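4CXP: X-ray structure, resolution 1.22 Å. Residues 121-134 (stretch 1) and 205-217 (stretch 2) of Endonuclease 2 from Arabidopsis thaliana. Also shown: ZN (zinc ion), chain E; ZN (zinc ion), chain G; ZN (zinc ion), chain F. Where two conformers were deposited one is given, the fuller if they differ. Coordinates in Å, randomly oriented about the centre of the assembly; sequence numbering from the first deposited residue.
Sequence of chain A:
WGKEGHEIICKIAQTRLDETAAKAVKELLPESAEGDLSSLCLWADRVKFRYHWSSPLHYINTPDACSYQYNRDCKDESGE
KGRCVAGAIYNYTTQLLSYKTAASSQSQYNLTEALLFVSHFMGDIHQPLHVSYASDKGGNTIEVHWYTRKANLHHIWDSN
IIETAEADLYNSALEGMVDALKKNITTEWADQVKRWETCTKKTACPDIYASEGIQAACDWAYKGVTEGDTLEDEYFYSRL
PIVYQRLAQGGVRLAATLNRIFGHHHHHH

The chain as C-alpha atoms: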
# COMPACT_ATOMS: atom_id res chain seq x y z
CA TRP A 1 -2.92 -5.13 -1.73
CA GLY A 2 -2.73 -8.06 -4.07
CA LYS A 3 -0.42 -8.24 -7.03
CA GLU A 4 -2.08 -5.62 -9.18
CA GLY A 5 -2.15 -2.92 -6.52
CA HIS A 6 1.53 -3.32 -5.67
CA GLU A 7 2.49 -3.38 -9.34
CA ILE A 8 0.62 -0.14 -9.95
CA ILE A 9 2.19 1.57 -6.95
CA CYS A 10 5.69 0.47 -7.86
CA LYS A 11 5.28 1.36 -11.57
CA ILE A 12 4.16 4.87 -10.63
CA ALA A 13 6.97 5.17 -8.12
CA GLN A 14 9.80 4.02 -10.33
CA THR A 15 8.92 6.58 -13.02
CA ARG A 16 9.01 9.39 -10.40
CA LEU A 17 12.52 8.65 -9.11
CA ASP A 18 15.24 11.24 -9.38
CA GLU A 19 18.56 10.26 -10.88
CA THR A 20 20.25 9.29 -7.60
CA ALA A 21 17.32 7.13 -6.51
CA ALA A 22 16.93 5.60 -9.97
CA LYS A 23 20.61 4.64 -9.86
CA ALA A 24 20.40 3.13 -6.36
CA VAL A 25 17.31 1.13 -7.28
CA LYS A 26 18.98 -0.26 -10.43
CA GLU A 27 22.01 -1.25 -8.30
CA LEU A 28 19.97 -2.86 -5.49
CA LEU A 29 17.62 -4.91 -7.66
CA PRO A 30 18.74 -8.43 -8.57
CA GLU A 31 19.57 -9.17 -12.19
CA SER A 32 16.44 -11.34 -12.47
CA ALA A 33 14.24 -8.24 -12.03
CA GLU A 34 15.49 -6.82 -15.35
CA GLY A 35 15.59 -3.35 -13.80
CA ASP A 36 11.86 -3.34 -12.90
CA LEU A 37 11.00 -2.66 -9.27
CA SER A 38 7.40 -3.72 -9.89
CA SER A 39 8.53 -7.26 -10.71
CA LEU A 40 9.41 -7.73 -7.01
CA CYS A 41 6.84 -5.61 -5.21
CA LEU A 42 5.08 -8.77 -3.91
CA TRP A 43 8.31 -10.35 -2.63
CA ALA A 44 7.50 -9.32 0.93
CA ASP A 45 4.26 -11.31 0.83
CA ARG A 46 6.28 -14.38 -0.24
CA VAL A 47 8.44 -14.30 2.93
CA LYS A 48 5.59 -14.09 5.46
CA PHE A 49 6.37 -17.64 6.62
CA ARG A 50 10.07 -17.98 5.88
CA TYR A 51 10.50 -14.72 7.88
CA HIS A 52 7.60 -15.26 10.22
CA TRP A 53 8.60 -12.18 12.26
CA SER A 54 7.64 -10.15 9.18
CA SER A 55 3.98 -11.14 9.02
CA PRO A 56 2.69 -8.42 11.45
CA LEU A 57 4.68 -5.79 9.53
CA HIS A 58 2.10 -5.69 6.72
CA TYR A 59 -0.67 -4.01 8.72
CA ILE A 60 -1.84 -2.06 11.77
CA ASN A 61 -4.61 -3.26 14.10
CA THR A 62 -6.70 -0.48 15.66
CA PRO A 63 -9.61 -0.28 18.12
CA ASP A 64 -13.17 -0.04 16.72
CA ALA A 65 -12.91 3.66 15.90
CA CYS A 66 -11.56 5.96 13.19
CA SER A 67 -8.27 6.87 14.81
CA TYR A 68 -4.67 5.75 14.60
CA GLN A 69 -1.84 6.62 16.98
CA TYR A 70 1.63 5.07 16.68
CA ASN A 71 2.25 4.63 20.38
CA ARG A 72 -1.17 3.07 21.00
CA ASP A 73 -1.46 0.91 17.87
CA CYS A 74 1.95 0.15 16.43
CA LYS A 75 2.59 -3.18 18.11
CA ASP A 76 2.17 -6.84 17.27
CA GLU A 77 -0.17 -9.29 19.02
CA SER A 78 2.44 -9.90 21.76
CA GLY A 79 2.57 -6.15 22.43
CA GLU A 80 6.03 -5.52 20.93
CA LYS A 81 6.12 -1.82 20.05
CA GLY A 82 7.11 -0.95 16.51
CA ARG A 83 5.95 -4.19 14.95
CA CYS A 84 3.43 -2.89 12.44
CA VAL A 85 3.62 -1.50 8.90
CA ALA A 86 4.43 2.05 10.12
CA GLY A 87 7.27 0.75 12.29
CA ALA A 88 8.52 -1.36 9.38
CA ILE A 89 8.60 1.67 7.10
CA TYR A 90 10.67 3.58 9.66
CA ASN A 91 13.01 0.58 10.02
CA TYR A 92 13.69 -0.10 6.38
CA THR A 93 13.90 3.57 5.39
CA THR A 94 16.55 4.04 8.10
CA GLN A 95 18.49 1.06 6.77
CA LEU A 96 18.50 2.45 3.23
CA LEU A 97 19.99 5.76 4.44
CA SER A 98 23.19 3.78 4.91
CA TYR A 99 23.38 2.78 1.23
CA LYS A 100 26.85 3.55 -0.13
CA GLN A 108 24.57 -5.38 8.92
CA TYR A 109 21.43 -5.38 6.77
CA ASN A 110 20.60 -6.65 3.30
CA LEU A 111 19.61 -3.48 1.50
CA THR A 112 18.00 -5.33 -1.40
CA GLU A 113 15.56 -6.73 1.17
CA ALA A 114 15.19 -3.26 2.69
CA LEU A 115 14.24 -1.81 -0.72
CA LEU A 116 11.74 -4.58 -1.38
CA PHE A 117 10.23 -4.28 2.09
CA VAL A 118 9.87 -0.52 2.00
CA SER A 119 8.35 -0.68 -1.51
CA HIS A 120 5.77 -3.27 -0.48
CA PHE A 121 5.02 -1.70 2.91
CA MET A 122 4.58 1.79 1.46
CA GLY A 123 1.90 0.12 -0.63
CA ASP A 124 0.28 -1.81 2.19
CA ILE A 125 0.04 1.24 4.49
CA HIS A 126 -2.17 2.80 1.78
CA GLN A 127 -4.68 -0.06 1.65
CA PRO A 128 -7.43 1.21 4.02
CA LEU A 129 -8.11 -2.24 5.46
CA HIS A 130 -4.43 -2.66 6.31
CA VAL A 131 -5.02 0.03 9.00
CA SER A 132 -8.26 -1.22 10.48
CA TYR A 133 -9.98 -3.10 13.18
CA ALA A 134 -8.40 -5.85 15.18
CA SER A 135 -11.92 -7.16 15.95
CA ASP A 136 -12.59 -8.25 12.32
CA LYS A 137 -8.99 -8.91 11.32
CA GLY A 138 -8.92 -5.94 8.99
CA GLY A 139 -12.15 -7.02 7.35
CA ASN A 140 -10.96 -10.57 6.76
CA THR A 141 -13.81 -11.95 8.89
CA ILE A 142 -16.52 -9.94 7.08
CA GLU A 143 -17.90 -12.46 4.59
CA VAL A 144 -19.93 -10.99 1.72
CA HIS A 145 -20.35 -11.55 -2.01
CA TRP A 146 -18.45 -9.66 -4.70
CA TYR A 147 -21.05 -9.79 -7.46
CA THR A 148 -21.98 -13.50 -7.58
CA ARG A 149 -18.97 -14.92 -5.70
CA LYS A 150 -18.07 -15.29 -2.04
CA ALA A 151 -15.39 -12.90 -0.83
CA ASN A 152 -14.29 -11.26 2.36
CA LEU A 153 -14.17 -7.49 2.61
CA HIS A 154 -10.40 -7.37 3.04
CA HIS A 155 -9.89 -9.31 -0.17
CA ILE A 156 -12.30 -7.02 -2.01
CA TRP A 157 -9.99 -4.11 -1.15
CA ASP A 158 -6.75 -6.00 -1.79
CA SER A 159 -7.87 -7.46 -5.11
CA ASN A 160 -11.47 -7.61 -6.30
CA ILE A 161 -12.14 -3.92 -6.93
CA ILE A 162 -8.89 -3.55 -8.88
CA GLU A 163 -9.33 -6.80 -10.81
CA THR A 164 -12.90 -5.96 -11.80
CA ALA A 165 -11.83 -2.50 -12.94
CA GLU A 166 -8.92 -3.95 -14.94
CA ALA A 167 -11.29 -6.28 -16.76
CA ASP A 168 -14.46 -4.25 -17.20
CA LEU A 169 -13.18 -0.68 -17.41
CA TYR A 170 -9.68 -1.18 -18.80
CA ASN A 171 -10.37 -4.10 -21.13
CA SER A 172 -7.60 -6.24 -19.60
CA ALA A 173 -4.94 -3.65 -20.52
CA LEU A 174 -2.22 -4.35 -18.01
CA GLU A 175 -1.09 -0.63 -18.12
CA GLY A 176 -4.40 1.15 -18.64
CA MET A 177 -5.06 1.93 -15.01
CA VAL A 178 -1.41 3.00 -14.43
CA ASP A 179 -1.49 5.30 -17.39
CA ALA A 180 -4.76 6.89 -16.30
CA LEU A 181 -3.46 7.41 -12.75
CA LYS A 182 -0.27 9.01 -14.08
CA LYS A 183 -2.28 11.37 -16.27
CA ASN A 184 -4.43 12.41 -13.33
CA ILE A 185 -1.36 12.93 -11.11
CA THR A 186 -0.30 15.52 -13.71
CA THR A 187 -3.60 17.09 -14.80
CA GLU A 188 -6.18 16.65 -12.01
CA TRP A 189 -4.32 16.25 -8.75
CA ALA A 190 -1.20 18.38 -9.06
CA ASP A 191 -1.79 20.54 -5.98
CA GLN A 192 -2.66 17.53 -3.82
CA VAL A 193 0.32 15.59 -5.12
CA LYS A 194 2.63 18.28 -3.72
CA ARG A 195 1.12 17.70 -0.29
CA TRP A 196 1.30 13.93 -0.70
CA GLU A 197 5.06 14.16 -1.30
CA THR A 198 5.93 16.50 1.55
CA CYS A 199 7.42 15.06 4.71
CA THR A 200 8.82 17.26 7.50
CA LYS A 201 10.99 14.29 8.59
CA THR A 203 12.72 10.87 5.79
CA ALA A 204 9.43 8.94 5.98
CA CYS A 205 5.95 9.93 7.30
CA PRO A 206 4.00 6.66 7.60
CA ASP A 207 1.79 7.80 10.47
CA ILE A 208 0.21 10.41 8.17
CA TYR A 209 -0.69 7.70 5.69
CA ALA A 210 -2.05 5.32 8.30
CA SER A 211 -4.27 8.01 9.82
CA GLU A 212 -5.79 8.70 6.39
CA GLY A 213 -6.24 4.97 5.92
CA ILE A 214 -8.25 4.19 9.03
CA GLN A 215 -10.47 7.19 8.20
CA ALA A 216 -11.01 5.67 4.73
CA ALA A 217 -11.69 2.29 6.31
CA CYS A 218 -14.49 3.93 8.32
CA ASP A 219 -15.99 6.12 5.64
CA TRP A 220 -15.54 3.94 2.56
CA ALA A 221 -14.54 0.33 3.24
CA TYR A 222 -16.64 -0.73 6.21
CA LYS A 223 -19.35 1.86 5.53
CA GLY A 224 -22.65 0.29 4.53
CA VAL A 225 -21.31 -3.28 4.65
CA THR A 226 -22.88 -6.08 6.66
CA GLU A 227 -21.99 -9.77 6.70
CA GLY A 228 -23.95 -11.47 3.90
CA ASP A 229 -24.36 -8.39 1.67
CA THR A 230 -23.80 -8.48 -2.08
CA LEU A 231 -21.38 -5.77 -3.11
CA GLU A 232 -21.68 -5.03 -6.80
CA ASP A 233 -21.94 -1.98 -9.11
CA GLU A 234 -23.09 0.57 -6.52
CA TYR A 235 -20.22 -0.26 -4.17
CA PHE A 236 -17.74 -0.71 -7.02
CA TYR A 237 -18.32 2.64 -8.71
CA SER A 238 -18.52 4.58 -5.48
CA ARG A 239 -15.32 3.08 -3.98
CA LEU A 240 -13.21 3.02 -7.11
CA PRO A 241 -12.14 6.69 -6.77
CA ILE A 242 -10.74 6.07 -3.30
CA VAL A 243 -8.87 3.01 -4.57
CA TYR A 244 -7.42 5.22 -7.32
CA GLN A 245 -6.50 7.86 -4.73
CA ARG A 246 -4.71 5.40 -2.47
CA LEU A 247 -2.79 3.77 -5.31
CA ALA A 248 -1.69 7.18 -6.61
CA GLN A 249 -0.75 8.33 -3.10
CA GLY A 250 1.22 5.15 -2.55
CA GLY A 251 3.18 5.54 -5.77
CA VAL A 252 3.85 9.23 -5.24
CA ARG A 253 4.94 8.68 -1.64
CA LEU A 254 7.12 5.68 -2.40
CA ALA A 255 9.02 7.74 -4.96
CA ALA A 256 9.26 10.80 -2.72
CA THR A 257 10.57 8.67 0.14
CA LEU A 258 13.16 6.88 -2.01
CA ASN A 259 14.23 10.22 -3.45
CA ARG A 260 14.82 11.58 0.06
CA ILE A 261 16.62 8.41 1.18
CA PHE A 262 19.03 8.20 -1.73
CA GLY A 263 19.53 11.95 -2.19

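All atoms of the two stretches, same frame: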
# COMPACT_ATOMS: atom_id res chain seq x y z
N PHE A 121 5.69 -2.27 1.74
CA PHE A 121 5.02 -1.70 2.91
C PHE A 121 4.48 -0.30 2.66
O PHE A 121 3.41 0.04 3.18
CB PHE A 121 5.94 -1.75 4.13
CG PHE A 121 6.27 -3.14 4.61
CD1 PHE A 121 5.35 -4.17 4.55
CD2 PHE A 121 7.51 -3.42 5.15
CE1 PHE A 121 5.67 -5.44 4.99
CE2 PHE A 121 7.83 -4.69 5.60
CZ PHE A 121 6.91 -5.70 5.51
N MET A 122 5.16 0.51 1.86
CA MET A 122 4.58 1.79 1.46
C MET A 122 3.26 1.56 0.73
O MET A 122 2.32 2.34 0.86
CB MET A 122 5.54 2.59 0.60
CG MET A 122 5.04 4.00 0.32
SD MET A 122 4.90 5.02 1.80
CE MET A 122 6.62 5.43 2.04
N GLY A 123 3.17 0.49 -0.06
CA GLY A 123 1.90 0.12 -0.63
C GLY A 123 0.88 -0.32 0.39
O GLY A 123 -0.24 0.19 0.42
N ASP A 124 1.24 -1.27 1.25
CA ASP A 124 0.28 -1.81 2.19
C ASP A 124 -0.28 -0.74 3.13
O ASP A 124 -1.46 -0.79 3.47
CB ASP A 124 0.87 -2.99 2.98
CG ASP A 124 0.69 -4.33 2.30
OD1 ASP A 124 0.09 -4.35 1.21
OD2 ASP A 124 1.17 -5.32 2.87
N ILE A 125 0.53 0.23 3.57
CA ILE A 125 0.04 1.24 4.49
C ILE A 125 -1.00 2.14 3.83
O ILE A 125 -1.68 2.89 4.53
CB ILE A 125 1.18 2.04 5.14
CG1 ILE A 125 0.73 2.68 6.45
CG2 ILE A 125 1.77 3.06 4.16
CD1 ILE A 125 1.89 3.22 7.27
N HIS A 126 -1.14 2.07 2.51
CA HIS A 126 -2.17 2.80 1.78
C HIS A 126 -3.44 2.02 1.53
O HIS A 126 -4.42 2.60 1.07
CB HIS A 126 -1.60 3.37 0.46
CG HIS A 126 -0.77 4.59 0.67
ND1 HIS A 126 0.56 4.57 0.99
CD2 HIS A 126 -1.13 5.89 0.68
CE1 HIS A 126 0.98 5.81 1.19
NE2 HIS A 126 -0.03 6.64 1.00
N GLN A 127 -3.46 0.73 1.80
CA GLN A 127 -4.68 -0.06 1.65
C GLN A 127 -5.51 0.22 2.92
O GLN A 127 -5.05 -0.07 4.02
CB GLN A 127 -4.32 -1.55 1.51
CG GLN A 127 -5.29 -2.42 0.73
CD GLN A 127 -6.57 -2.77 1.47
OE1 GLN A 127 -7.31 -1.88 1.88
NE2 GLN A 127 -6.84 -4.05 1.62
N PRO A 128 -6.70 0.85 2.80
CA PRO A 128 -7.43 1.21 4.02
C PRO A 128 -7.59 0.08 5.02
O PRO A 128 -7.47 0.30 6.24
CB PRO A 128 -8.77 1.71 3.47
CG PRO A 128 -8.40 2.29 2.13
CD PRO A 128 -7.38 1.32 1.59
N LEU A 129 -7.90 -1.12 4.55
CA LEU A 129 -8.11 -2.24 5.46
C LEU A 129 -6.84 -2.89 5.98
O LEU A 129 -6.92 -3.82 6.74
CB LEU A 129 -9.09 -3.25 4.89
CG LEU A 129 -10.53 -2.74 4.77
CD1 LEU A 129 -11.42 -3.79 4.14
CD2 LEU A 129 -11.11 -2.34 6.11
N HIS A 130 -5.68 -2.35 5.61
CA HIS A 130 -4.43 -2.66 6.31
C HIS A 130 -4.20 -1.77 7.53
O HIS A 130 -3.22 -1.98 8.23
CB HIS A 130 -3.23 -2.61 5.36
CG HIS A 130 -3.07 -3.86 4.57
ND1 HIS A 130 -1.95 -4.64 4.62
CD2 HIS A 130 -3.93 -4.51 3.74
CE1 HIS A 130 -2.12 -5.71 3.87
NE2 HIS A 130 -3.32 -5.66 3.32
N VAL A 131 -5.09 -0.81 7.79
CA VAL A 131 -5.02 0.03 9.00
C VAL A 131 -6.46 0.06 9.50
O VAL A 131 -7.24 1.00 9.22
CB VAL A 131 -4.49 1.45 8.74
CG1 VAL A 131 -4.36 2.20 10.06
CG2 VAL A 131 -3.17 1.40 7.99
N SER A 132 -6.87 -1.04 10.14
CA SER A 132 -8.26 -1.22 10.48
C SER A 132 -8.40 -2.17 11.65
O SER A 132 -7.44 -2.39 12.42
CB SER A 132 -9.06 -1.60 9.24
OG SER A 132 -8.83 -2.92 8.84
N TYR A 133 -9.63 -2.64 11.86
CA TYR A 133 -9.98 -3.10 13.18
C TYR A 133 -9.40 -4.46 13.49
O TYR A 133 -9.61 -5.45 12.76
CB TYR A 133 -11.49 -3.21 13.36
CG TYR A 133 -12.30 -1.95 13.21
CD1 TYR A 133 -11.72 -0.66 13.11
CD2 TYR A 133 -13.68 -2.03 13.22
CE1 TYR A 133 -12.51 0.46 12.99
CE2 TYR A 133 -14.46 -0.90 13.12
CZ TYR A 133 -13.88 0.34 13.00
OH TYR A 133 -14.68 1.45 12.90
N ALA A 134 -8.80 -4.56 14.67
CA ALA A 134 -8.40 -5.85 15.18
C ALA A 134 -9.60 -6.81 15.28
O ALA A 134 -9.46 -8.01 15.03
CB ALA A 134 -7.81 -5.69 16.58
N CYS A 205 7.09 9.47 6.52
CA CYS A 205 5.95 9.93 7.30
C CYS A 205 4.79 8.92 7.36
O CYS A 205 3.64 9.28 7.07
CB CYS A 205 5.43 11.24 6.68
SG CYS A 205 6.36 12.72 7.15
N PRO A 206 5.05 7.65 7.69
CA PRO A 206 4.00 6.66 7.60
C PRO A 206 2.78 6.93 8.46
O PRO A 206 1.69 6.46 8.12
CB PRO A 206 4.70 5.38 8.06
CG PRO A 206 5.81 5.86 8.94
CD PRO A 206 6.30 7.08 8.23
N ASP A 207 2.93 7.61 9.60
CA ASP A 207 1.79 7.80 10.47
C ASP A 207 0.72 8.67 9.81
O ASP A 207 -0.48 8.52 10.08
CB ASP A 207 2.24 8.36 11.82
CG ASP A 207 3.16 7.39 12.57
OD1 ASP A 207 3.00 6.17 12.42
OD2 ASP A 207 4.07 7.85 13.29
N ILE A 208 1.14 9.59 8.94
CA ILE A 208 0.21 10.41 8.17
C ILE A 208 -0.68 9.50 7.31
O ILE A 208 -1.90 9.67 7.21
CB ILE A 208 1.01 11.40 7.26
CG1 ILE A 208 1.85 12.36 8.11
CG2 ILE A 208 0.08 12.16 6.32
CD1 ILE A 208 1.07 13.20 9.10
N TYR A 209 -0.04 8.55 6.65
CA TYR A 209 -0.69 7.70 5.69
C TYR A 209 -1.64 6.72 6.37
O TYR A 209 -2.75 6.46 5.90
CB TYR A 209 0.33 6.95 4.83
CG TYR A 209 1.51 7.79 4.36
CD1 TYR A 209 1.41 9.16 4.19
CD2 TYR A 209 2.72 7.20 4.11
CE1 TYR A 209 2.49 9.93 3.81
CE2 TYR A 209 3.82 7.96 3.71
CZ TYR A 209 3.68 9.32 3.56
OH TYR A 209 4.76 10.10 3.16
N ALA A 210 -1.21 6.21 7.52
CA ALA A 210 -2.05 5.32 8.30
C ALA A 210 -3.28 6.02 8.84
O ALA A 210 -4.37 5.46 8.84
CB ALA A 210 -1.24 4.69 9.43
N SER A 211 -3.12 7.26 9.30
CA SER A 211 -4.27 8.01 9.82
C SER A 211 -5.31 8.27 8.75
O SER A 211 -6.51 8.15 9.00
CB SER A 211 -3.80 9.31 10.47
OG SER A 211 -3.20 9.04 11.70
N GLU A 212 -4.87 8.58 7.53
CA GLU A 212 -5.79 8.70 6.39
C GLU A 212 -6.49 7.38 6.14
O GLU A 212 -7.66 7.34 5.77
CB GLU A 212 -5.02 9.05 5.11
CG GLU A 212 -4.33 10.41 5.05
CD GLU A 212 -3.30 10.54 3.96
OE1 GLU A 212 -2.89 9.50 3.39
OE2 GLU A 212 -2.88 11.69 3.66
N GLY A 213 -5.74 6.28 6.25
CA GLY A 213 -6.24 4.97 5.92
C GLY A 213 -7.33 4.47 6.82
O GLY A 213 -8.33 3.95 6.33
N ILE A 214 -7.18 4.62 8.14
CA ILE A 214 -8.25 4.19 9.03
C ILE A 214 -9.50 5.06 8.80
O ILE A 214 -10.63 4.57 8.88
CB ILE A 214 -7.81 4.14 10.50
CG1 ILE A 214 -8.95 3.72 11.42
CG2 ILE A 214 -7.31 5.48 11.00
CD1 ILE A 214 -9.46 2.33 11.25
N GLN A 215 -9.32 6.34 8.50
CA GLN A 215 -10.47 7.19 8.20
C GLN A 215 -11.20 6.67 6.95
O GLN A 215 -12.41 6.57 6.93
CB GLN A 215 -10.02 8.65 8.05
CG GLN A 215 -11.16 9.64 8.02
CD GLN A 215 -11.95 9.68 9.30
OE1 GLN A 215 -11.40 9.94 10.38
NE2 GLN A 215 -13.23 9.45 9.21
N ALA A 216 -10.43 6.28 5.93
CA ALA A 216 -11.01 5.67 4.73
C ALA A 216 -11.67 4.33 5.03
O ALA A 216 -12.70 3.99 4.45
CB ALA A 216 -9.96 5.49 3.64
N ALA A 217 -11.07 3.55 5.92
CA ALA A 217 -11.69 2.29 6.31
C ALA A 217 -13.08 2.55 6.87
O ALA A 217 -14.05 1.86 6.52
CB ALA A 217 -10.82 1.55 7.31
ZN ZN E . 1.56 -7.34 2.24
ZN ZN G . -0.41 -5.74 -0.24
ZN ZN F . -4.18 -7.39 2.43
O HOH W 1 -3.71 -9.10 3.53

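How do the two backbones lie against each other? Stretch 1 leaves a helix, turns through a type I beta turn from Asp-124 to Gln-127, passes a short 3-10 segment and enters a strand at Val-131. Helix 206-217 runs beside it, its axis 43° from that of the strand. The backbones come very close at Gly-213: its CA lies 4.4 Å from the CA of Pro-128.

What lies at the point of closest approach? Gly-213 has no side chain, and a CB would point toward stretch 1, so the helix surface is low there; an ideal CB would already touch Val-131 CG2 and Ile-125 O, each at 3.8 Å. Pro-128 packs against the backbone here, with Pro-128 CB 3.7 Å from Gly-213 O. The proline ring also reaches the next turn, Pro-128 CG standing 3.9 Å from Ala-216 CB. Ala-217 points its small methyl toward stretch 1, CB lying 3.7 Å from Pro-128 O and 4.1 Å from Leu-129 CD2.

Which bumps fill the remaining hollows? Val-131 points at the helix and places CG1 4.0 Å from both Ala-210 CB and Ile-214 CB. Ile-214 answers with CD1, 3.3 Å from Val-131 O and 4.0 Å from Tyr-133 CE1. Farther back, extended Ile-125 (t, t) sends CD1 to within 3.6 Å of Pro-206 CB and 4.1 Å of Ala-210 CB.

How is Tyr-209 received? Its ring meets Met-122 SD, 3.7 Å from Tyr-209 CE2, and lies oblique to the His-126 ring, with centroids 5.1 Å apart. His-126 is steadied by a hydrogen bond from its ND1 to Met-122 O, 2.8 Å long.

What bonds the stretches together? No hydrogen bond crosses between them; apolar fit dominates, supplemented by a CA-H...O contact from Ile-214 CA to Val-131 O at 3.4 Å. Asp-124 and His-130, out of the helix's reach, bind zinc instead.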